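Long-range contacts in triggering receptor expressed on myeloid cells 1 (Mus musculus, PDB 1U9K), which amplifies inflammatory responses in innate and adaptive immunity as a cell surface receptor that signals through the transmembrane adapter TYROBP/DAP12: residues 5-11 against 106-112; 46-50 against 62-67; 19-25 against 71-76. All coordinates share one frame; numbering follows the deposited sequence.

Contact 1. Residues 5-11 against 106-112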
loop_
_atom_site.group_PDB
_atom_site.type_symbol
_atom_site.label_atom_id
_atom_site.label_comp_id
_atom_site.label_asym_id
_atom_site.label_seq_id
_atom_site.Cartn_x
_atom_site.Cartn_y
_atom_site.Cartn_z
ATOM N N GLU A 5 9.838 -4.569 13.286
ATOM C CA GLU A 5 9.357 -3.305 12.678
ATOM C C GLU A 5 8.006 -3.488 11.987
ATOM O O GLU A 5 7.354 -2.511 11.670
ATOM C CB GLU A 5 10.387 -2.763 11.686
ATOM C CG GLU A 5 10.521 -3.587 10.418
ATOM C CD GLU A 5 11.707 -3.167 9.573
ATOM O OE1 GLU A 5 12.424 -2.231 9.980
ATOM O OE2 GLU A 5 11.919 -3.775 8.503
ATOM N N GLU A 6 7.614 -4.732 11.722
ATOM C CA GLU A 6 6.323 -4.994 11.097
ATOM C C GLU A 6 5.251 -4.864 12.161
ATOM O O GLU A 6 5.518 -5.083 13.335
ATOM C CB GLU A 6 6.288 -6.360 10.411
ATOM C CG GLU A 6 6.307 -7.529 11.364
ATOM C CD GLU A 6 6.324 -8.866 10.675
ATOM O OE1 GLU A 6 7.022 -9.003 9.643
ATOM O OE2 GLU A 6 5.660 -9.789 11.214
ATOM N N GLU A 7 4.059 -4.461 11.746
ATOM C CA GLU A 7 2.904 -4.355 12.644
ATOM C C GLU A 7 1.864 -5.417 12.243
ATOM O O GLU A 7 1.541 -5.546 11.085
ATOM C CB GLU A 7 2.299 -2.950 12.507
ATOM C CG GLU A 7 1.020 -2.756 13.329
ATOM C CD GLU A 7 0.517 -1.324 13.382
ATOM O OE1 GLU A 7 0.716 -0.545 12.418
ATOM O OE2 GLU A 7 -0.137 -1.001 14.389
ATOM N N ARG A 8 1.349 -6.153 13.214
ATOM C CA ARG A 8 0.350 -7.147 12.961
ATOM C C ARG A 8 -1.036 -6.456 12.772
ATOM O O ARG A 8 -1.436 -5.583 13.535
ATOM C CB ARG A 8 0.322 -8.144 14.079
ATOM C CG ARG A 8 -0.331 -9.491 13.726
ATOM C CD ARG A 8 -0.003 -10.626 14.694
ATOM N NE ARG A 8 -1.112 -11.580 14.832
ATOM C CZ ARG A 8 -1.081 -12.886 14.499
ATOM N NH1 ARG A 8 0.025 -13.451 14.025
ATOM N NH2 ARG A 8 -2.162 -13.644 14.663
ATOM N N TYR A 9 -1.756 -6.895 11.756
ATOM C CA TYR A 9 -3.138 -6.520 11.535
ATOM C C TYR A 9 -3.901 -7.827 11.473
ATOM O O TYR A 9 -3.760 -8.535 10.513
ATOM C CB TYR A 9 -3.280 -5.812 10.200
ATOM C CG TYR A 9 -2.877 -4.330 10.234
ATOM C CD1 TYR A 9 -1.538 -3.942 10.400
ATOM C CD2 TYR A 9 -3.830 -3.325 10.079
ATOM C CE1 TYR A 9 -1.173 -2.602 10.413
ATOM C CE2 TYR A 9 -3.476 -1.973 10.122
ATOM C CZ TYR A 9 -2.148 -1.612 10.277
ATOM O OH TYR A 9 -1.833 -0.259 10.270
ATOM N N ASP A 10 -4.711 -8.108 12.483
ATOM C CA ASP A 10 -5.453 -9.392 12.619
ATOM C C ASP A 10 -6.894 -9.156 12.214
ATOM O O ASP A 10 -7.564 -8.307 12.820
ATOM C CB ASP A 10 -5.487 -9.803 14.063
ATOM C CG ASP A 10 -4.258 -10.488 14.474
ATOM O OD1 ASP A 10 -4.026 -11.630 13.984
ATOM O OD2 ASP A 10 -3.466 -9.935 15.262
ATOM N N LEU A 11 -7.382 -9.862 11.200
ATOM C CA LEU A 11 -8.723 -9.600 10.733
ATOM C C LEU A 11 -9.358 -10.952 10.394
ATOM O O LEU A 11 -8.680 -11.953 10.335
ATOM C CB LEU A 11 -8.721 -8.707 9.485
ATOM C CG LEU A 11 -8.213 -7.295 9.776
ATOM C CD1 LEU A 11 -7.905 -6.677 8.498
ATOM C CD2 LEU A 11 -9.222 -6.489 10.577
ATOM N N PHE A 106 5.734 4.326 6.250
ATOM C CA PHE A 106 5.012 3.730 7.362
ATOM C C PHE A 106 5.886 2.587 7.877
ATOM O O PHE A 106 7.067 2.770 8.072
ATOM C CB PHE A 106 3.599 3.335 6.933
ATOM C CG PHE A 106 2.661 3.099 8.081
ATOM C CD1 PHE A 106 2.562 4.016 9.111
ATOM C CD2 PHE A 106 1.874 1.949 8.124
ATOM C CE1 PHE A 106 1.699 3.799 10.168
ATOM C CE2 PHE A 106 1.011 1.731 9.181
ATOM C CZ PHE A 106 0.923 2.657 10.202
ATOM N N HIS A 107 5.287 1.400 8.070
ATOM C CA HIS A 107 6.052 0.215 8.421
ATOM C C HIS A 107 5.370 -0.986 7.728
ATOM O O HIS A 107 4.214 -0.878 7.286
ATOM C CB HIS A 107 6.272 0.096 9.923
ATOM C CG HIS A 107 5.049 0.300 10.754
ATOM N ND1 HIS A 107 4.520 1.541 11.015
ATOM C CD2 HIS A 107 4.274 -0.580 11.416
ATOM C CE1 HIS A 107 3.437 1.412 11.760
ATOM N NE2 HIS A 107 3.271 0.134 12.027
ATOM N N PRO A 108 6.094 -2.076 7.521
ATOM C CA PRO A 108 5.470 -3.245 6.929
ATOM C C PRO A 108 4.276 -3.670 7.780
ATOM O O PRO A 108 4.239 -3.469 8.996
ATOM C CB PRO A 108 6.604 -4.282 6.926
ATOM C CG PRO A 108 7.850 -3.489 6.931
ATOM C CD PRO A 108 7.533 -2.273 7.717
ATOM N N VAL A 109 3.290 -4.216 7.101
ATOM C CA VAL A 109 2.027 -4.655 7.630
ATOM C C VAL A 109 1.998 -6.148 7.501
ATOM O O VAL A 109 2.026 -6.636 6.406
ATOM C CB VAL A 109 0.866 -4.087 6.728
ATOM C CG1 VAL A 109 -0.408 -4.616 7.155
ATOM C CG2 VAL A 109 0.860 -2.548 6.775
ATOM N N ARG A 110 1.938 -6.863 8.608
ATOM C CA ARG A 110 1.779 -8.314 8.639
ATOM C C ARG A 110 0.266 -8.546 8.780
ATOM O O ARG A 110 -0.294 -8.371 9.860
ATOM C CB ARG A 110 2.544 -8.950 9.800
ATOM C CG ARG A 110 2.325 -10.486 9.964
ATOM C CD ARG A 110 2.818 -11.341 8.814
ATOM N NE ARG A 110 4.262 -11.209 8.774
ATOM C CZ ARG A 110 5.059 -11.770 7.895
ATOM N NH1 ARG A 110 4.595 -12.591 6.966
ATOM N NH2 ARG A 110 6.341 -11.517 7.962
ATOM N N LEU A 111 -0.365 -8.888 7.679
ATOM C CA LEU A 111 -1.784 -9.191 7.632
ATOM C C LEU A 111 -2.018 -10.661 7.927
ATOM O O LEU A 111 -1.469 -11.539 7.260
ATOM C CB LEU A 111 -2.364 -8.815 6.274
ATOM C CG LEU A 111 -3.811 -9.178 5.956
ATOM C CD1 LEU A 111 -4.712 -8.398 6.928
ATOM C CD2 LEU A 111 -4.139 -8.887 4.514
ATOM N N VAL A 112 -2.801 -10.904 8.957
ATOM C CA VAL A 112 -3.230 -12.269 9.335
ATOM C C VAL A 112 -4.741 -12.327 9.279
ATOM O O VAL A 112 -5.408 -11.715 10.066
ATOM C CB VAL A 112 -2.739 -12.660 10.724
ATOM C CG1 VAL A 112 -3.105 -14.102 11.070
ATOM C CG2 VAL A 112 -1.239 -12.482 10.784
#
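The shortest polar bond of this contact runs from His107 NE2 to Glu7 OE1, at 2.7 Å. It is a bent bond: the imidazole nitrogen comes from above the carboxylate plane, 55° out of it. Glu7 swings CG away from its own N (chi1 176°), and the extended chain carries the carboxylate out to the ring. CB comes to 3.3 Å from His107 CD2. Beyond it, Tyr9 OH meets the edge of the Phe106 ring at CE2, 3.6 Å away, and the Tyr9 ring packs CD1 obliquely on Val109 CG1 at 3.5 Å.

Beneath these side chains the backbones form a parallel ladder, with Glu7 paired to Val109, Arg8 to Arg110, Tyr9 to Leu111 and Asp10 to Val112. This is the pairing of strand A' with the last strand, G, of the immunoglobulin V-set domain, which probably lies in the extracellular part of the receptor. The face holding Tyr9 and Leu111 turns to the interior, where Tyr9 touches Leu17.

The face of Arg8 and Arg110 carries the ion pairs. Arg110 grips Glu6 side-on, NH2 to OE1 at 3.1 Å and NE to OE2 at 3.2 Å, although the guanidinium and carboxylate planes are 50° apart. A leucine here removes both nitrogens, and the Glu6 carboxylate would probably be left free to turn, its charge without this mate. Arg8 bonds Asp10 OD2 through NE in the guanidinium plane, while Val112 CG2 rests over one guanidinium face, 3.6 Å from NH1.

Main-chain bonds thus set the register. The opposite face combines the apolar packing of Tyr9, Val109 and Leu111 with the Glu7-His107 bond near its end, so the carboxylates of Glu6 and Glu7 are each tied to the partner segment, on opposite faces.

Contact 2. Residues 46-50 against 62-67; sequences TLVVT and MGKFTL
Leu47 sets its side chain against Phe65 where the C' strand of the V-set sandwich meets the tight hairpin leading into strand D, so that the contact bridges the two sheets. Leu47 CB lies over the centre of the Phe65 ring, 4.2 Å from the centroid and 11° off its normal, a CH-pi contact, and its CD1 comes to 3.5 Å from Phe65 CE2. The ring is sandwiched, because Lys64 CG lies over the opposite face. The backbone of Leu47 adopts a psi of -36°, unusual within a strand, and both Leu47 and the next residue, Val48, direct their CB toward 62-67.

Val48 is the buried centre. Its CG1, placed between the backbone N and the carbonyl carbon (chi1 58°), meets Phe65 CB at 3.9 Å, while CG2 slides past Met62 CB at 3.8 Å. Val60 and Trp35 also pack on this residue.

Val49 turns its side chain the other way, and meets Leu67 chiefly through its carbonyl carbon. Thr50 crosses Leu67 at about a right angle, methyl to methyl, with Thr50 CG2 3.9 Å from Leu67 CD2; its OG1 is taken up by the backbone N of Lys33.

In 62-67, Met62 and Phe65 close a type II' turn with two backbone bonds, a two-residue hairpin whose Gly63 has positive phi. Beside this turn, Met62 CG comes to 3.6 Å from Leu47 O.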
loop_
_atom_site.group_PDB
_atom_site.type_symbol
_atom_site.label_atom_id
_atom_site.label_comp_id
_atom_site.label_asym_id
_atom_site.label_seq_id
_atom_site.Cartn_x
_atom_site.Cartn_y
_atom_site.Cartn_z
ATOM N N THR A 46 3.978 -5.829 -6.885
ATOM C CA THR A 46 3.320 -4.555 -6.901
ATOM C C THR A 46 1.859 -4.761 -7.266
ATOM O O THR A 46 1.553 -5.228 -8.328
ATOM C CB THR A 46 4.044 -3.674 -7.897
ATOM O OG1 THR A 46 5.376 -3.472 -7.374
ATOM C CG2 THR A 46 3.422 -2.273 -7.959
ATOM N N LEU A 47 0.977 -4.386 -6.362
ATOM C CA LEU A 47 -0.412 -4.745 -6.438
ATOM C C LEU A 47 -1.240 -3.607 -7.061
ATOM O O LEU A 47 -2.166 -3.871 -7.731
ATOM C CB LEU A 47 -0.925 -5.077 -5.060
ATOM C CG LEU A 47 -0.288 -6.346 -4.501
ATOM C CD1 LEU A 47 -0.713 -6.510 -3.102
ATOM C CD2 LEU A 47 -0.732 -7.459 -5.333
ATOM N N VAL A 48 -0.889 -2.352 -6.772
ATOM C CA VAL A 48 -1.656 -1.198 -7.222
ATOM C C VAL A 48 -0.743 -0.001 -7.079
ATOM O O VAL A 48 0.022 0.063 -6.149
ATOM C CB VAL A 48 -3.003 -1.065 -6.448
ATOM C CG1 VAL A 48 -2.801 -0.951 -4.947
ATOM C CG2 VAL A 48 -3.860 0.116 -7.012
ATOM N N VAL A 49 -0.822 0.891 -8.040
ATOM C CA VAL A 49 0.004 2.090 -8.080
ATOM C C VAL A 49 -0.823 3.323 -8.327
ATOM O O VAL A 49 -1.896 3.219 -8.890
ATOM C CB VAL A 49 1.073 2.001 -9.184
ATOM C CG1 VAL A 49 2.033 0.854 -8.904
ATOM C CG2 VAL A 49 0.419 1.839 -10.547
ATOM N N THR A 50 -0.349 4.484 -7.874
ATOM C CA THR A 50 -0.992 5.723 -8.245
ATOM C C THR A 50 -0.675 6.082 -9.668
ATOM O O THR A 50 0.223 5.503 -10.299
ATOM C CB THR A 50 -0.611 6.885 -7.318
ATOM O OG1 THR A 50 0.807 7.098 -7.337
ATOM C CG2 THR A 50 -0.929 6.585 -5.888
ATOM N N MET A 62 -8.064 -1.540 -8.261
ATOM C CA MET A 62 -7.417 -2.615 -8.980
ATOM C C MET A 62 -7.852 -3.859 -8.254
ATOM O O MET A 62 -7.332 -4.154 -7.186
ATOM C CB MET A 62 -5.917 -2.344 -9.115
ATOM C CG MET A 62 -5.127 -3.504 -9.694
ATOM S SD MET A 62 -5.474 -3.778 -11.441
ATOM C CE MET A 62 -4.706 -2.334 -12.170
ATOM N N GLY A 63 -8.879 -4.517 -8.773
ATOM C CA GLY A 63 -9.420 -5.722 -8.145
ATOM C C GLY A 63 -9.980 -5.380 -6.765
ATOM O O GLY A 63 -10.803 -4.480 -6.649
ATOM N N LYS A 64 -9.521 -6.066 -5.721
ATOM C CA LYS A 64 -9.966 -5.762 -4.345
ATOM C C LYS A 64 -9.167 -4.659 -3.677
ATOM O O LYS A 64 -9.336 -4.405 -2.460
ATOM C CB LYS A 64 -9.873 -7.000 -3.463
ATOM C CG LYS A 64 -8.493 -7.368 -2.998
ATOM C CD LYS A 64 -8.469 -8.550 -1.982
ATOM C CE LYS A 64 -9.097 -9.875 -2.531
ATOM N NZ LYS A 64 -9.175 -10.918 -1.432
ATOM N N PHE A 65 -8.246 -4.066 -4.420
ATOM C CA PHE A 65 -7.368 -3.042 -3.855
ATOM C C PHE A 65 -7.900 -1.647 -4.242
ATOM O O PHE A 65 -8.361 -1.444 -5.362
ATOM C CB PHE A 65 -5.941 -3.198 -4.369
ATOM C CG PHE A 65 -5.359 -4.533 -4.103
ATOM C CD1 PHE A 65 -5.491 -5.544 -5.001
ATOM C CD2 PHE A 65 -4.662 -4.769 -2.940
ATOM C CE1 PHE A 65 -4.983 -6.787 -4.749
ATOM C CE2 PHE A 65 -4.147 -6.010 -2.697
ATOM C CZ PHE A 65 -4.335 -7.026 -3.599
ATOM N N THR A 66 -7.835 -0.728 -3.287
ATOM C CA THR A 66 -8.096 0.662 -3.532
ATOM C C THR A 66 -6.963 1.444 -2.890
ATOM O O THR A 66 -6.580 1.200 -1.764
ATOM C CB THR A 66 -9.449 1.068 -2.906
ATOM O OG1 THR A 66 -10.494 0.399 -3.608
ATOM C CG2 THR A 66 -9.734 2.562 -3.120
ATOM N N LEU A 67 -6.385 2.380 -3.639
ATOM C CA LEU A 67 -5.394 3.287 -3.119
ATOM C C LEU A 67 -5.931 4.656 -3.190
ATOM O O LEU A 67 -6.321 5.140 -4.275
ATOM C CB LEU A 67 -4.196 3.192 -4.013
ATOM C CG LEU A 67 -2.800 3.460 -3.594
ATOM C CD1 LEU A 67 -2.487 2.691 -2.347
ATOM C CD2 LEU A 67 -1.900 3.006 -4.794
#

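Contact 3. Residues 19-25 against 71-76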
loop_
_atom_site.group_PDB
_atom_site.type_symbol
_atom_site.label_atom_id
_atom_site.label_comp_id
_atom_site.label_asym_id
_atom_site.label_seq_id
_atom_site.Cartn_x
_atom_site.Cartn_y
_atom_site.Cartn_z
ATOM N N VAL A 19 -5.271 0.689 5.729
ATOM C CA VAL A 19 -3.945 1.046 6.187
ATOM C C VAL A 19 -3.721 2.482 5.746
ATOM O O VAL A 19 -4.008 2.830 4.610
ATOM C CB VAL A 19 -2.893 0.124 5.546
ATOM C CG1 VAL A 19 -1.489 0.606 5.791
ATOM C CG2 VAL A 19 -3.102 -1.283 6.017
ATOM N N LYS A 20 -3.320 3.327 6.694
ATOM C CA LYS A 20 -2.998 4.742 6.450
ATOM C C LYS A 20 -1.495 4.899 6.507
ATOM O O LYS A 20 -0.881 4.704 7.581
ATOM C CB LYS A 20 -3.639 5.615 7.525
ATOM C CG LYS A 20 -5.139 5.462 7.548
ATOM C CD LYS A 20 -5.864 6.677 8.059
ATOM C CE LYS A 20 -7.345 6.344 8.238
ATOM N NZ LYS A 20 -8.227 7.605 8.064
ATOM N N CYS A 21 -0.914 5.226 5.372
ATOM C CA CYS A 21 0.518 5.412 5.201
ATOM C C CYS A 21 0.885 6.858 4.975
ATOM O O CYS A 21 0.702 7.356 3.871
ATOM C CB CYS A 21 1.013 4.606 4.010
ATOM S SG CYS A 21 0.729 2.833 4.229
ATOM N N PRO A 22 1.413 7.544 5.962
ATOM C CA PRO A 22 1.876 8.906 5.719
ATOM C C PRO A 22 3.047 8.927 4.747
ATOM O O PRO A 22 3.840 7.990 4.722
ATOM C CB PRO A 22 2.354 9.378 7.103
ATOM C CG PRO A 22 1.800 8.522 8.055
ATOM C CD PRO A 22 1.633 7.162 7.360
ATOM N N PHE A 23 3.158 9.995 3.964
ATOM C CA PHE A 23 4.362 10.235 3.177
ATOM C C PHE A 23 4.814 11.677 3.324
ATOM O O PHE A 23 4.018 12.578 3.524
ATOM C CB PHE A 23 4.231 9.835 1.715
ATOM C CG PHE A 23 3.217 10.627 0.924
ATOM C CD1 PHE A 23 3.603 11.757 0.262
ATOM C CD2 PHE A 23 1.911 10.195 0.813
ATOM C CE1 PHE A 23 2.683 12.491 -0.468
ATOM C CE2 PHE A 23 0.994 10.908 0.099
ATOM C CZ PHE A 23 1.392 12.076 -0.548
ATOM N N ASN A 24 6.113 11.885 3.203
ATOM C CA ASN A 24 6.683 13.224 3.278
ATOM C C ASN A 24 6.403 13.990 1.984
ATOM O O ASN A 24 6.994 13.670 0.941
ATOM C CB ASN A 24 8.179 13.075 3.538
ATOM C CG ASN A 24 8.876 14.375 3.615
ATOM O OD1 ASN A 24 8.479 15.332 2.968
ATOM N ND2 ASN A 24 9.916 14.443 4.417
ATOM N N ILE A 25 5.540 15.016 2.048
ATOM C CA ILE A 25 5.117 15.781 0.870
ATOM C C ILE A 25 6.243 16.584 0.293
ATOM O O ILE A 25 6.239 16.839 -0.901
ATOM C CB ILE A 25 3.892 16.745 1.196
ATOM C CG1 ILE A 25 2.591 15.990 1.101
ATOM C CG2 ILE A 25 3.801 17.991 0.242
ATOM C CD1 ILE A 25 1.902 16.131 -0.242
ATOM N N PRO A 71 -2.865 13.866 -0.846
ATOM C CA PRO A 71 -1.749 14.751 -0.502
ATOM C C PRO A 71 -2.159 15.891 0.373
ATOM O O PRO A 71 -1.290 16.419 1.108
ATOM C CB PRO A 71 -1.210 15.243 -1.904
ATOM C CG PRO A 71 -2.422 15.039 -2.849
ATOM C CD PRO A 71 -3.187 13.893 -2.291
ATOM N N SER A 72 -3.435 16.317 0.329
ATOM C CA SER A 72 -3.926 17.284 1.276
ATOM C C SER A 72 -3.681 16.888 2.734
ATOM O O SER A 72 -3.527 17.753 3.547
ATOM C CB SER A 72 -5.437 17.486 1.125
ATOM O OG SER A 72 -5.801 18.579 1.953
ATOM N N GLU A 73 -3.617 15.600 3.020
ATOM C CA GLU A 73 -3.371 15.073 4.379
ATOM C C GLU A 73 -1.990 14.398 4.473
ATOM O O GLU A 73 -1.699 13.747 5.456
ATOM C CB GLU A 73 -4.467 14.063 4.792
ATOM C CG GLU A 73 -5.884 14.591 4.989
ATOM C CD GLU A 73 -6.927 13.488 5.315
ATOM O OE1 GLU A 73 -6.595 12.289 5.436
ATOM O OE2 GLU A 73 -8.095 13.719 5.339
ATOM N N ALA A 74 -1.188 14.525 3.420
ATOM C CA ALA A 74 0.106 13.874 3.275
ATOM C C ALA A 74 -0.033 12.386 3.589
ATOM O O ALA A 74 0.715 11.835 4.392
ATOM C CB ALA A 74 1.119 14.530 4.196
ATOM N N MET A 75 -1.013 11.745 2.949
ATOM C CA MET A 75 -1.497 10.415 3.313
ATOM C C MET A 75 -1.794 9.588 2.040
ATOM O O MET A 75 -2.400 10.069 1.083
ATOM C CB MET A 75 -2.780 10.550 4.176
ATOM C CG MET A 75 -3.497 9.260 4.610
ATOM S SD MET A 75 -2.404 8.235 5.637
ATOM C CE MET A 75 -1.894 9.399 7.016
ATOM N N LEU A 76 -1.381 8.340 2.055
ATOM C CA LEU A 76 -1.851 7.349 1.107
ATOM C C LEU A 76 -2.658 6.334 1.905
ATOM O O LEU A 76 -2.113 5.806 2.885
ATOM C CB LEU A 76 -0.608 6.667 0.580
ATOM C CG LEU A 76 -0.730 5.651 -0.513
ATOM C CD1 LEU A 76 -1.101 6.385 -1.797
ATOM C CD2 LEU A 76 0.593 4.918 -0.663
#
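Ala74 has a positive phi, 49°, and with Met75 it faces Asp70 in a G1 beta bulge; across the contact its carbonyl O accepts a hydrogen bond from Phe23 N at 3.1 Å, the donor lying above the carbonyl plane. Just before the bulge, residues 71-73 form a short 3-10 turn, and here Ile25 packs its CD1 on Pro71 CB at 3.6 Å and its CG1 on the methyl of Ala74.

The Phe23 ring packs against the bulge. Its CG sits between the backbone N and the carbonyl carbon (chi1 65°), which lays one face over the carbonyl carbon of Ala74 and brings CE2 to 3.6 Å from Met75 N. His69 meets the same ring nearly parallel, and Lys33 makes a cation-pi contact with it.

Past Ala74, residues 75-76 pair antiparallel with strand 19-22 as strands E and B of the V-set fold, and Cys21 carries the domain's core disulfide to Cys93. Cys21 and Leu76 are a hydrogen-bonded pair: Cys21 N gives to Leu76 O at 2.8 Å, and Leu76 N returns to Cys21 O at 2.9 Å. Both side chains face the interior, where Leu76 also meets Thr50.

Met75 lies on the other face. Its chain, bent at both chi2 and chi3, curls back so that SD comes to 3.5 Å from Lys20 CB, and CE lies beside Pro22 CG, 3.9 Å away.

In the fold
Contact 1 is largely a surface contact; contacts 2 and 3 are partly buried. Backbone bonding ties neighbouring strands within a sheet in contacts 1 and 3, parallel in one and antiparallel in the other, whereas contact 2 spans the two sheets through apolar side chains. The charged groups of contact 1 suit its exposed edge, while contact 3 combines backbone bonds with a buried disulfide cysteine. Both other contacts lie within the chain loop closed by contact 1, and contact 2 also within that of contact 3. Phe106 of contact 1 packs on Pro22 and Cys21 of contact 3, and Leu67 of contact 2 meets Leu76. Contacts 1 and 2 stay apart, their nearest atoms about 8 Å away.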